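2-hydroxy-3-oxopropionate reductase (Polaromonas sp. JS666, PDB 4DLL) probably catalyses the NAD(P)H-dependent reduction of 2-hydroxy-3-oxopropionate (tartronate semialdehyde) to glycerate, as a member of the 3-hydroxyisobutyrate dehydrogenase family. Local coordinates at residues A85-I90 against A113-S118; I90-L95 against L119-A124; T148-G153 against L162-G167. All blocks are in the same frame, centred on the assembly; numbering follows the deposited sequence.

Contact 1 of 3, residues A85-I90 against A113-S118; sequences ARDADI and AMKPGS
Asp89 and Lys115 form the salt bridge of this contact, with NZ of Lys115 2.8 Å from OD1 of Asp89. The ammonium arrives above the carboxylate plane, 41° out of it, while OD2 of Asp89 takes the backbone N-H groups of Arg32 and Lys33. NZ of Lys115 also makes a weak hydrogen bond of 3.2 Å to the carbonyl O of Asp87. It gets there because the lysine chain bends at chi3 (-90°) and passes CE close by the carbonyl of Ala88. The carboxylate of Asp87 is a more distant opposite charge, and its salt bridge goes to Lys33.

Two waters fill in between the backbones. One lies 2.6 Å from O of Ala88 and about as close to O of Ala85, not necessarily donating to both at once, and accepts N-H of Lys115 weakly; the other joins O of Asp89 to O of Gly117, 2.6 Å from the latter. Within its own type II turn, Lys115 to Ser118, OG of Ser118 donates to O of Lys115 at 2.9 Å.

Apolar contact is slight: CB of Ala85 rests on CG of Met114 (a selenomethionine) at 4.1 Å. Separately, CB of Arg86 comes up to the carbonyl O of Ala113.

Two helix-to-strand connections thus meet just before adjacent parallel strands, 90-93 and 119-122, at the N-terminal ends of the parallel strands of a Rossmann-type sheet, the opposite end from the one where such folds bind their dinucleotide.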
loop_
_atom_site.group_PDB
_atom_site.type_symbol
_atom_site.label_atom_id
_atom_site.label_comp_id
_atom_site.label_asym_id
_atom_site.label_seq_id
_atom_site.Cartn_x
_atom_site.Cartn_y
_atom_site.Cartn_z
ATOM N N ALA A 85 -27.649 -27.642 -5.972
ATOM C CA ALA A 85 -26.876 -27.934 -4.757
ATOM C C ALA A 85 -26.934 -29.382 -4.296
ATOM O O ALA A 85 -25.961 -29.928 -3.762
ATOM C CB ALA A 85 -27.335 -26.998 -3.612
ATOM N N ARG A 86 -28.077 -30.004 -4.516
ATOM C CA ARG A 86 -28.373 -31.253 -3.857
ATOM C C ARG A 86 -27.314 -32.357 -3.908
ATOM O O ARG A 86 -27.065 -33.004 -2.901
ATOM C CB ARG A 86 -29.766 -31.754 -4.263
ATOM C CG ARG A 86 -29.968 -32.122 -5.710
ATOM C CD ARG A 86 -31.410 -32.641 -5.933
ATOM N NE ARG A 86 -31.881 -33.462 -4.811
ATOM C CZ ARG A 86 -31.549 -34.743 -4.597
ATOM N NH1 ARG A 86 -30.723 -35.401 -5.428
ATOM N NH2 ARG A 86 -32.044 -35.367 -3.526
ATOM N N ASP A 87 -26.679 -32.568 -5.042
ATOM C CA ASP A 87 -25.733 -33.706 -5.152
ATOM C C ASP A 87 -24.257 -33.279 -4.972
ATOM O O ASP A 87 -23.319 -34.089 -5.102
ATOM C CB ASP A 87 -25.967 -34.472 -6.485
ATOM C CG ASP A 87 -25.184 -35.808 -6.568
ATOM O OD1 ASP A 87 -25.174 -36.611 -5.571
ATOM O OD2 ASP A 87 -24.577 -36.052 -7.660
ATOM N N ALA A 88 -24.066 -32.007 -4.606
ATOM C CA ALA A 88 -22.736 -31.417 -4.486
ATOM C C ALA A 88 -22.040 -31.929 -3.257
ATOM O O ALA A 88 -22.667 -32.123 -2.210
ATOM C CB ALA A 88 -22.809 -29.912 -4.422
ATOM N N ASP A 89 -20.742 -32.139 -3.413
ATOM C CA ASP A 89 -19.806 -32.305 -2.295
ATOM C C ASP A 89 -19.474 -30.955 -1.668
ATOM O O ASP A 89 -19.387 -30.857 -0.462
ATOM C CB ASP A 89 -18.503 -32.915 -2.822
ATOM C CG ASP A 89 -18.715 -34.276 -3.441
ATOM O OD1 ASP A 89 -19.403 -35.098 -2.825
ATOM O OD2 ASP A 89 -18.210 -34.519 -4.551
ATOM N N ILE A 90 -19.245 -29.940 -2.505
ATOM C CA ILE A 90 -18.908 -28.589 -2.067
ATOM C C ILE A 90 -19.838 -27.605 -2.812
ATOM O O ILE A 90 -19.935 -27.640 -4.044
ATOM C CB ILE A 90 -17.451 -28.287 -2.297
ATOM C CG1 ILE A 90 -16.559 -29.306 -1.522
ATOM C CG2 ILE A 90 -17.155 -26.833 -1.928
ATOM C CD1 ILE A 90 -15.061 -28.923 -1.444
ATOM N N ALA A 113 -31.790 -29.081 1.169
ATOM C CA ALA A 113 -31.490 -30.084 0.155
ATOM C C ALA A 113 -30.046 -30.631 0.092
ATOM O O ALA A 113 -29.812 -31.653 -0.530
ATOM C CB ALA A 113 -31.932 -29.581 -1.203
HETATM N N MSE A 114 -29.090 -29.988 0.750
HETATM C CA MSE A 114 -27.709 -30.511 0.706
HETATM C C MSE A 114 -27.480 -31.873 1.409
HETATM O O MSE A 114 -28.049 -32.141 2.456
HETATM C CB MSE A 114 -26.704 -29.461 1.180
HETATM C CG MSE A 114 -26.474 -28.294 0.178
HETATM SE SE MSE A 114 -25.428 -26.758 1.007
HETATM C CE MSE A 114 -23.630 -27.647 1.383
ATOM N N LYS A 115 -26.635 -32.700 0.791
ATOM C CA LYS A 115 -26.067 -33.953 1.327
ATOM C C LYS A 115 -25.615 -33.865 2.770
ATOM O O LYS A 115 -25.225 -32.809 3.227
ATOM C CB LYS A 115 -24.799 -34.317 0.551
ATOM C CG LYS A 115 -24.961 -35.235 -0.643
ATOM C CD LYS A 115 -23.633 -35.996 -0.956
ATOM C CE LYS A 115 -22.739 -35.231 -1.933
ATOM N NZ LYS A 115 -21.988 -36.088 -2.950
ATOM N N PRO A 116 -25.632 -34.991 3.495
ATOM C CA PRO A 116 -24.832 -34.979 4.708
ATOM C C PRO A 116 -23.342 -35.081 4.294
ATOM O O PRO A 116 -23.026 -35.599 3.221
ATOM C CB PRO A 116 -25.321 -36.236 5.473
ATOM C CG PRO A 116 -26.473 -36.808 4.670
ATOM C CD PRO A 116 -26.252 -36.314 3.269
ATOM N N GLY A 117 -22.454 -34.525 5.104
ATOM C CA GLY A 117 -21.008 -34.463 4.775
ATOM C C GLY A 117 -20.578 -33.350 3.802
ATOM O O GLY A 117 -19.401 -33.129 3.592
ATOM N N SER A 118 -21.523 -32.652 3.202
ATOM C CA SER A 118 -21.184 -31.692 2.189
ATOM C C SER A 118 -20.653 -30.421 2.877
ATOM O O SER A 118 -20.903 -30.193 4.067
ATOM C CB SER A 118 -22.427 -31.378 1.321
ATOM O OG SER A 118 -23.465 -30.802 2.122
HETATM O O HOH W 1 -24.981 -31.103 -1.624
HETATM O O HOH W 2 -17.841 -32.337 1.666
#

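Contact 2 of 3, residues I90-L95 against L119-A124; sequences IVVSML and LFLDMA
Ile90 to Ser93 and Leu119 to Asp122 run as neighbouring parallel strands, their axes 4.7 Å apart at closest and inclined by 19°. Val91 uses both of its backbone polar groups here: its N-H meets O of Leu119, and its O receives N-H of Leu121, each at 2.8 Å. Ser93 N then bonds to O of Leu121. Past the regular ladder, O of Ser93 takes N-H of Met123 at 3.2 Å and, weakly, that of Ala124, so the pairing fades as the strands end.

On one face of the sheet lie Val91, Ser93, Phe120 and Asp122. With CG of Phe120 opposite its own backbone N (chi1 179°), the ring reaches across to the other strand, CD2 meeting CG1 of Val91 at 3.9 Å and CZ meeting CB of Ser93 at 3.6 Å. Replacing Phe120 by an alanine would probably open a gap beside Val91 and Ser93 and deprive His145 of the ring it packs against.

The other face carries Ile90, Val92, Leu119 and Leu121. CG2 of Ile90 touches CD2 of Leu121 at 4.0 Å. Beyond the strands, Met94 and Met123, both selenomethionines, lie side by side pointing the same way, CE of Met94 3.7 Å from SE of Met123, and CG1 of Val92 packs on Met123 as well.

Helix 98-107 covers the Phe120 face through Val101 and Leu105, and helix 170-183 packs on Leu119 and Leu121. Along its remaining edge, strand 90-93 bonds to strand 33-37, which leads into a glycine-rich turn consistent with a dinucleotide-binding motif.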
loop_
_atom_site.group_PDB
_atom_site.type_symbol
_atom_site.label_atom_id
_atom_site.label_comp_id
_atom_site.label_asym_id
_atom_site.label_seq_id
_atom_site.Cartn_x
_atom_site.Cartn_y
_atom_site.Cartn_z
ATOM N N ILE A 90 -19.245 -29.940 -2.505
ATOM C CA ILE A 90 -18.908 -28.589 -2.067
ATOM C C ILE A 90 -19.838 -27.605 -2.812
ATOM O O ILE A 90 -19.935 -27.640 -4.044
ATOM C CB ILE A 90 -17.451 -28.287 -2.297
ATOM C CG1 ILE A 90 -16.559 -29.306 -1.522
ATOM C CG2 ILE A 90 -17.155 -26.833 -1.928
ATOM C CD1 ILE A 90 -15.061 -28.923 -1.444
ATOM N N VAL A 91 -20.575 -26.796 -2.066
ATOM C CA VAL A 91 -21.369 -25.733 -2.673
ATOM C C VAL A 91 -20.701 -24.381 -2.428
ATOM O O VAL A 91 -20.471 -24.001 -1.287
ATOM C CB VAL A 91 -22.808 -25.756 -2.135
ATOM C CG1 VAL A 91 -23.589 -24.454 -2.551
ATOM C CG2 VAL A 91 -23.534 -27.039 -2.621
ATOM N N VAL A 92 -20.377 -23.674 -3.505
ATOM C CA VAL A 92 -19.705 -22.389 -3.428
ATOM C C VAL A 92 -20.687 -21.263 -3.734
ATOM O O VAL A 92 -21.157 -21.164 -4.877
ATOM C CB VAL A 92 -18.536 -22.331 -4.419
ATOM C CG1 VAL A 92 -17.751 -21.051 -4.252
ATOM C CG2 VAL A 92 -17.622 -23.557 -4.225
ATOM N N SER A 93 -21.010 -20.442 -2.724
ATOM C CA SER A 93 -21.731 -19.155 -2.965
ATOM C C SER A 93 -20.875 -17.946 -3.443
ATOM O O SER A 93 -19.912 -17.531 -2.810
ATOM C CB SER A 93 -22.601 -18.756 -1.748
ATOM O OG SER A 93 -22.800 -17.343 -1.712
HETATM N N MSE A 94 -21.278 -17.350 -4.559
HETATM C CA MSE A 94 -20.662 -16.137 -5.054
HETATM C C MSE A 94 -21.747 -15.061 -5.174
HETATM O O MSE A 94 -21.820 -14.251 -6.124
HETATM C CB MSE A 94 -19.968 -16.431 -6.368
HETATM C CG MSE A 94 -18.770 -17.364 -6.156
HETATM SE SE MSE A 94 -17.997 -17.780 -7.846
HETATM C CE MSE A 94 -16.365 -18.778 -7.354
ATOM N N LEU A 95 -22.610 -15.072 -4.186
ATOM C CA LEU A 95 -23.716 -14.173 -4.152
ATOM C C LEU A 95 -23.279 -12.790 -3.615
ATOM O O LEU A 95 -22.142 -12.607 -3.203
ATOM C CB LEU A 95 -24.810 -14.808 -3.301
ATOM C CG LEU A 95 -25.244 -16.151 -3.824
ATOM C CD1 LEU A 95 -26.088 -16.869 -2.810
ATOM C CD2 LEU A 95 -26.019 -15.943 -5.098
ATOM N N LEU A 119 -20.008 -29.569 2.106
ATOM C CA LEU A 119 -19.441 -28.334 2.612
ATOM C C LEU A 119 -20.007 -27.143 1.841
ATOM O O LEU A 119 -20.182 -27.232 0.636
ATOM C CB LEU A 119 -17.909 -28.327 2.418
ATOM C CG LEU A 119 -17.056 -28.673 3.640
ATOM C CD1 LEU A 119 -17.083 -30.211 3.902
ATOM C CD2 LEU A 119 -15.635 -28.146 3.531
ATOM N N PHE A 120 -20.233 -26.040 2.555
ATOM C CA PHE A 120 -20.661 -24.805 1.976
ATOM C C PHE A 120 -19.564 -23.763 2.145
ATOM O O PHE A 120 -19.160 -23.497 3.238
ATOM C CB PHE A 120 -21.949 -24.347 2.631
ATOM C CG PHE A 120 -22.486 -23.034 2.119
ATOM C CD1 PHE A 120 -22.115 -21.835 2.727
ATOM C CD2 PHE A 120 -23.430 -23.001 1.113
ATOM C CE1 PHE A 120 -22.631 -20.582 2.313
ATOM C CE2 PHE A 120 -23.968 -21.767 0.666
ATOM C CZ PHE A 120 -23.558 -20.545 1.276
ATOM N N LEU A 121 -19.092 -23.211 1.030
ATOM C CA LEU A 121 -18.021 -22.219 0.981
ATOM C C LEU A 121 -18.663 -20.902 0.660
ATOM O O LEU A 121 -19.181 -20.741 -0.450
ATOM C CB LEU A 121 -16.999 -22.574 -0.116
ATOM C CG LEU A 121 -15.709 -23.288 0.336
ATOM C CD1 LEU A 121 -15.947 -24.430 1.270
ATOM C CD2 LEU A 121 -14.868 -23.759 -0.827
ATOM N N ASP A 122 -18.651 -19.971 1.613
ATOM C CA ASP A 122 -19.127 -18.629 1.328
ATOM C C ASP A 122 -18.006 -17.674 0.977
ATOM O O ASP A 122 -17.147 -17.363 1.799
ATOM C CB ASP A 122 -20.036 -18.049 2.414
ATOM C CG ASP A 122 -20.944 -16.941 1.846
ATOM O OD1 ASP A 122 -20.558 -16.339 0.788
ATOM O OD2 ASP A 122 -22.052 -16.694 2.405
HETATM N N MSE A 123 -18.026 -17.276 -0.293
HETATM C CA MSE A 123 -17.113 -16.302 -0.880
HETATM C C MSE A 123 -17.756 -14.953 -0.966
HETATM O O MSE A 123 -17.060 -13.976 -1.063
HETATM C CB MSE A 123 -16.740 -16.695 -2.293
HETATM C CG MSE A 123 -16.037 -17.996 -2.331
HETATM SE SE MSE A 123 -15.015 -18.123 -3.987
HETATM C CE MSE A 123 -13.373 -19.074 -3.089
ATOM N N ALA A 124 -19.073 -14.879 -0.961
ATOM C CA ALA A 124 -19.755 -13.558 -0.881
ATOM C C ALA A 124 -19.124 -12.618 0.212
ATOM O O ALA A 124 -18.538 -13.086 1.193
ATOM C CB ALA A 124 -21.198 -13.781 -0.615
#

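Contact 3 of 3, residues T148-G153 against L162-G167; sequences TPVSGG and LVIMAG
Leu162 opens this antiparallel pairing by laying its CD2 methyl against the backbone at the end of the partner strand and just past it, 3.6 Å from O of Ser151 and near O of Gly153. Gly152 belongs to this spot: at phi 133° a beta carbon would press on the preceding carbonyl, and it would also collide with CD2 of Leu162.

Val163 forms the hydrogen-bonded pair with Ser151. N of Ser151 donates to O of Val163 at 2.8 Å, and N of Val163 returns a bond to O of Ser151 at 3.0 Å.

Ile164 faces Val150 in the non-hydrogen-bonded pair, the two side chains lying alongside each other with their CG1 atoms 3.6 Å apart. The other branch of the isoleucine, CG2, turns instead to CB of Thr148 at 3.8 Å.

Met165, a selenomethionine, gives its N-H almost straight (175°) to O of Pro149 at 2.8 Å. Its chain then folds back, bent at chi2 and chi3 (-83°), to bring CE over the same carbonyl, 3.1 Å from O of Pro149. The ladder cannot continue through Pro149 N, which has no hydrogen to offer O of Met165. Ala166 adds a last methyl contact, CB to CG2 of Thr148 at 3.9 Å.

Strand 162-167 pairs along its other edge with strand 184-190, while Thr148 bonds to Asp122 of strand 119-122. Helix 170-183 covers Ile164 and Ala166, and helix 194-222 packs on Pro149 and Met165. Ser151 OG accepts N-H of Phe238 of the second subunit, whose Ala233 packs on Val163 and Met165.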
loop_
_atom_site.group_PDB
_atom_site.type_symbol
_atom_site.label_atom_id
_atom_site.label_comp_id
_atom_site.label_asym_id
_atom_site.label_seq_id
_atom_site.Cartn_x
_atom_site.Cartn_y
_atom_site.Cartn_z
ATOM N N THR A 148 -14.768 -18.072 3.005
ATOM C CA THR A 148 -13.559 -18.071 2.220
ATOM C C THR A 148 -13.524 -16.951 1.171
ATOM O O THR A 148 -13.480 -17.218 -0.054
ATOM C CB THR A 148 -13.265 -19.488 1.582
ATOM O OG1 THR A 148 -14.153 -19.760 0.504
ATOM C CG2 THR A 148 -13.411 -20.600 2.624
ATOM N N PRO A 149 -13.570 -15.681 1.634
ATOM C CA PRO A 149 -13.371 -14.545 0.678
ATOM C C PRO A 149 -12.006 -14.471 0.063
ATOM O O PRO A 149 -11.020 -15.034 0.615
ATOM C CB PRO A 149 -13.589 -13.312 1.541
ATOM C CG PRO A 149 -13.352 -13.793 2.917
ATOM C CD PRO A 149 -13.814 -15.200 2.991
ATOM N N VAL A 150 -11.955 -13.778 -1.064
ATOM C CA VAL A 150 -10.760 -13.655 -1.901
ATOM C C VAL A 150 -10.313 -12.212 -2.095
ATOM O O VAL A 150 -11.116 -11.267 -1.975
ATOM C CB VAL A 150 -10.910 -14.375 -3.274
ATOM C CG1 VAL A 150 -11.472 -15.828 -3.053
ATOM C CG2 VAL A 150 -11.799 -13.565 -4.258
ATOM N N SER A 151 -9.019 -12.021 -2.283
ATOM C CA SER A 151 -8.536 -10.784 -2.889
ATOM C C SER A 151 -7.711 -11.146 -4.147
ATOM O O SER A 151 -7.223 -12.286 -4.271
ATOM C CB SER A 151 -7.740 -9.960 -1.872
ATOM O OG SER A 151 -7.349 -8.681 -2.416
ATOM N N GLY A 152 -7.596 -10.217 -5.093
ATOM C CA GLY A 152 -6.807 -10.461 -6.289
ATOM C C GLY A 152 -7.358 -10.121 -7.657
ATOM O O GLY A 152 -6.580 -10.129 -8.641
ATOM N N GLY A 153 -8.652 -9.778 -7.747
ATOM C CA GLY A 153 -9.233 -9.279 -9.017
ATOM C C GLY A 153 -9.237 -10.242 -10.213
ATOM O O GLY A 153 -9.142 -11.488 -10.059
ATOM N N LEU A 162 -5.253 -16.049 -6.917
ATOM C CA LEU A 162 -6.052 -15.346 -5.878
ATOM C C LEU A 162 -5.380 -15.642 -4.559
ATOM O O LEU A 162 -4.587 -16.562 -4.437
ATOM C CB LEU A 162 -7.523 -15.787 -5.828
ATOM C CG LEU A 162 -8.309 -15.344 -7.078
ATOM C CD1 LEU A 162 -9.739 -15.887 -7.053
ATOM C CD2 LEU A 162 -8.332 -13.798 -7.387
ATOM N N VAL A 163 -5.688 -14.780 -3.608
ATOM C CA VAL A 163 -5.440 -14.995 -2.192
ATOM C C VAL A 163 -6.809 -15.178 -1.480
ATOM O O VAL A 163 -7.755 -14.424 -1.747
ATOM C CB VAL A 163 -4.552 -13.804 -1.758
ATOM C CG1 VAL A 163 -5.066 -13.021 -0.596
ATOM C CG2 VAL A 163 -3.094 -14.221 -1.749
ATOM N N ILE A 164 -6.929 -16.248 -0.697
ATOM C CA ILE A 164 -8.178 -16.694 -0.079
ATOM C C ILE A 164 -8.023 -16.753 1.440
ATOM O O ILE A 164 -7.068 -17.348 1.994
ATOM C CB ILE A 164 -8.631 -18.092 -0.608
ATOM C CG1 ILE A 164 -8.795 -18.094 -2.111
ATOM C CG2 ILE A 164 -9.929 -18.581 0.043
ATOM C CD1 ILE A 164 -8.344 -19.450 -2.750
HETATM N N MSE A 165 -8.958 -16.108 2.115
HETATM C CA MSE A 165 -8.885 -15.942 3.537
HETATM C C MSE A 165 -10.050 -16.686 4.149
HETATM O O MSE A 165 -11.232 -16.218 4.036
HETATM C CB MSE A 165 -9.027 -14.448 3.913
HETATM C CG MSE A 165 -7.924 -13.489 3.436
HETATM SE SE MSE A 165 -8.930 -11.811 2.864
HETATM C CE MSE A 165 -9.321 -12.519 1.158
ATOM N N ALA A 166 -9.721 -17.766 4.841
ATOM C CA ALA A 166 -10.693 -18.772 5.320
ATOM C C ALA A 166 -11.012 -18.739 6.813
ATOM O O ALA A 166 -10.114 -18.573 7.656
ATOM C CB ALA A 166 -10.225 -20.221 4.885
ATOM N N GLY A 167 -12.299 -18.860 7.154
ATOM C CA GLY A 167 -12.743 -18.948 8.576
ATOM C C GLY A 167 -13.408 -20.303 8.720
ATOM O O GLY A 167 -14.163 -20.681 7.824
#

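Overall arrangement
From the N terminus, contacts 1 and 2 come first and cross: 85-90 runs into 90-95, sharing Ile90, and 113-118 runs into 119-124. Together they close one loop that carries helices 98-107 and 110-113, so that a strand, its helical connection and the next parallel strand become one unit from the helix-to-strand turns to the far strand ends. Contact 3 follows in series and closes a much shorter loop around helix 153-159, reversing the strand direction. Contacts 2 and 3 meet in the same sheet, through the backbones of Asp122 and Thr148; contacts 1 and 3 do not touch. The three thus link the parallel Rossmann-type strands to the antiparallel extension, which faces the second subunit.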